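Local structure of thymidylate synthase ThyX (Streptomyces cacaoi subsp. asoensis, 4P5A) at the interface of chains A and B. The protein methylates UMP and dUMP at the uracil base, as a homotetrameric, FAD-binding homologue of the ThyX thymidylate synthases. Numbering follows the deposited sequence. Chains: chain A/B, Thymidylate synthase ThyX.

The interface of chains A and B. Residues chain A 91-93, 178-180; chain B 63, 66-67.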
ATOM      1  N   SER A  91       9.798   1.119  -3.036  1.00  5.81           N
ATOM      2  CA  SER A  91       9.835   2.458  -3.672  1.00  5.58           C
ATOM      3  C   SER A  91      10.853   2.385  -4.821  1.00  6.04           C
ATOM      4  O   SER A  91      11.924   1.744  -4.676  1.00  7.35           O
ATOM      5  CB  SER A  91      10.342   3.445  -2.623  1.00  8.57           C
ATOM      6  OG  SER A  91       9.306   3.561  -1.609  1.00 10.38           O
ATOM      7  N   PHE A  92      10.550   3.023  -5.923  1.00  6.78           N
ATOM      8  CA  PHE A  92      11.473   2.966  -7.086  1.00  8.06           C
ATOM      9  C   PHE A  92      11.598   4.426  -7.647  1.00  8.59           C
ATOM     10  O   PHE A  92      10.666   5.260  -7.621  1.00 12.32           O
ATOM     11  CB  PHE A  92      10.811   2.146  -8.205  1.00  7.04           C
ATOM     12  CG  PHE A  92      10.530   0.722  -7.782  1.00  6.63           C
ATOM     13  CD1 PHE A  92      11.621  -0.103  -7.539  1.00 11.55           C
ATOM     14  CD2 PHE A  92       9.210   0.288  -7.637  1.00 11.87           C
ATOM     15  CE1 PHE A  92      11.428  -1.490  -7.105  1.00 14.34           C
ATOM     16  CE2 PHE A  92       8.987  -1.075  -7.244  1.00 12.19           C
ATOM     17  CZ  PHE A  92      10.071  -1.918  -7.006  1.00  9.46           C
ATOM     18  N   ASN A  93      12.748   4.668  -8.285  1.00  8.15           N
ATOM     19  CA  ASN A  93      12.813   5.861  -9.153  1.00  7.34           C
ATOM     20  C   ASN A  93      13.794   5.506 -10.253  1.00  8.01           C
ATOM     21  O   ASN A  93      14.921   5.093  -9.929  1.00 10.27           O
ATOM     22  CB  ASN A  93      13.345   7.079  -8.440  1.00  9.74           C
ATOM     23  CG  ASN A  93      13.046   8.328  -9.254  1.00 12.15           C
ATOM     24  OD1 ASN A  93      14.012   9.021  -9.733  1.00 19.45           O
ATOM     25  ND2 ASN A  93      11.773   8.537  -9.598  1.00 10.90           N
ATOM     26  N   TYR A 178      16.880   3.349  -8.733  1.00  7.34           N
ATOM     27  CA  TYR A 178      16.975   3.131  -7.311  1.00  7.92           C
ATOM     28  C   TYR A 178      15.753   2.340  -6.876  1.00  9.44           C
ATOM     29  O   TYR A 178      14.633   2.602  -7.289  1.00  9.75           O
ATOM     30  CB  TYR A 178      16.913   4.425  -6.497  1.00  8.40           C
ATOM     31  CG  TYR A 178      18.286   5.117  -6.296  1.00 12.01           C
ATOM     32  CD1 TYR A 178      18.570   5.858  -5.147  1.00 15.60           C
ATOM     33  CD2 TYR A 178      19.236   4.994  -7.264  1.00 16.80           C
ATOM     34  CE1 TYR A 178      19.877   6.487  -4.980  1.00 13.64           C
ATOM     35  CE2 TYR A 178      20.525   5.588  -7.102  1.00 18.85           C
ATOM     36  CZ  TYR A 178      20.775   6.335  -5.966  1.00 17.37           C
ATOM     37  OH  TYR A 178      22.058   6.925  -5.956  1.00 22.64           O
ATOM     38  N   ALA A 179      16.014   1.362  -6.003  1.00  9.21           N
ATOM     39  CA  ALA A 179      14.903   0.539  -5.459  1.00  7.55           C
ATOM     40  C   ALA A 179      15.137   0.431  -3.970  1.00  7.80           C
ATOM     41  O   ALA A 179      16.209  -0.039  -3.517  1.00  9.96           O
ATOM     42  CB  ALA A 179      14.919  -0.881  -6.142  1.00  8.63           C
ATOM     43  N   THR A 180      14.133   0.781  -3.183  1.00  8.84           N
ATOM     44  CA  THR A 180      14.285   0.813  -1.687  1.00  9.33           C
ATOM     45  C   THR A 180      13.221  -0.152  -1.111  1.00  7.96           C
ATOM     46  O   THR A 180      12.045  -0.077  -1.521  1.00  9.02           O
ATOM     47  CB  THR A 180      14.092   2.217  -1.180  1.00 10.77           C
ATOM     48  OG1 THR A 180      15.235   3.029  -1.626  1.00 11.91           O
ATOM     49  CG2 THR A 180      14.054   2.324   0.358  1.00 10.83           C
TER
ATOM     50  N   SER B  63       7.982  10.510  -5.622  1.00 12.48           N
ATOM     51  CA  SER B  63       8.632   9.238  -5.471  1.00 12.14           C
ATOM     52  C   SER B  63      10.136   9.304  -4.968  1.00 11.80           C
ATOM     53  O   SER B  63      10.559   8.542  -4.062  1.00 11.72           O
ATOM     54  CB  SER B  63       8.578   8.555  -6.831  1.00 17.44           C
ATOM     55  OG  SER B  63       9.211   7.348  -6.641  1.00 20.48           O
ATOM     56  N   GLU B  66      10.754   9.042  -1.181  1.00  7.08           N
ATOM     57  CA  GLU B  66      10.521   7.800  -0.446  1.00  8.56           C
ATOM     58  C   GLU B  66      11.781   7.021  -0.082  1.00  8.32           C
ATOM     59  O   GLU B  66      11.670   5.989   0.644  1.00  9.40           O
ATOM     60  CB  GLU B  66       9.650   6.813  -1.294  1.00  6.21           C
ATOM     61  CG  GLU B  66       8.281   7.428  -1.538  1.00  6.23           C
ATOM     62  CD  GLU B  66       7.378   6.513  -2.390  1.00 11.96           C
ATOM     63  OE1 GLU B  66       7.714   5.350  -2.598  1.00  9.62           O
ATOM     64  OE2 GLU B  66       6.274   6.991  -2.811  1.00 11.66           O
ATOM     65  N   HIS B  67      12.969   7.425  -0.608  1.00  8.96           N
ATOM     66  CA  HIS B  67      14.127   6.564  -0.489  1.00  9.22           C
ATOM     67  C   HIS B  67      14.927   6.929   0.735  1.00 11.41           C
ATOM     68  O   HIS B  67      16.084   7.434   0.628  1.00 12.14           O
ATOM     69  CB  HIS B  67      14.952   6.665  -1.800  1.00  9.93           C
ATOM     70  CG  HIS B  67      14.225   6.138  -3.003  1.00  8.24           C
ATOM     71  ND1 HIS B  67      14.363   4.844  -3.430  1.00  9.34           N
ATOM     72  CD2 HIS B  67      13.297   6.710  -3.818  1.00 10.50           C
ATOM     73  CE1 HIS B  67      13.609   4.631  -4.498  1.00  9.71           C
ATOM     74  NE2 HIS B  67      12.907   5.752  -4.726  1.00 14.65           N
TER
HETATM   75  O   HOH W   1       8.377   5.019  -5.346  1.00 11.11           O
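A:Ser91, A:Phe92 and A:Thr180 lie in extended backbone of strands 91-94 and 174-181, and they meet the 3-10 helix 63-66 of chain B and B:His67 just after it. The patch belongs to the two-fold interface between subunits of the homotetramer.

The ring of B:His67 lies against strands 91-94 and 174-181, where they run side by side. Its CG is anti to its own carbonyl carbon (chi1 -65°), which directs the ring toward chain A. B:His67 ND1 pairs with the hydroxyl OG1 of A:Thr180 at 2.7 Å; which of the two donates is not seen. A:Ser91 CB lies over one ring face, toward the rim, 3.9 Å from B:His67 CE1. A:Phe92 CA comes to the ring edge, in plane. A:Tyr178 CB also touches CE1. Hydrogen bond and packing together probably fix the ring's rotation.

B:Glu66 is extended beyond CG and brings its carboxylate to A:Ser91. A:Ser91 OG donates to B:Glu66 OE1 at 2.6 Å, and OE1 accepts with its anti lone pair, away from OE2. A chi1 of 180° turns the B:Ser63 hydroxyl to A:Phe92. B:Ser63 OG donates to A:Phe92 O at 2.7 Å. It sits 24° off the carbonyl plane. B:Ser63 and B:Glu66 also belong to an FAD site, so this contact may help position that site.

Water 1 joins both chains. B:Glu66 OE1 is held by both A:Ser91 OG and this water. The water lies 2.8 Å from B:Glu66 OE1 and from B:Ser63 OG, and 3.0 Å from A:Phe92 N.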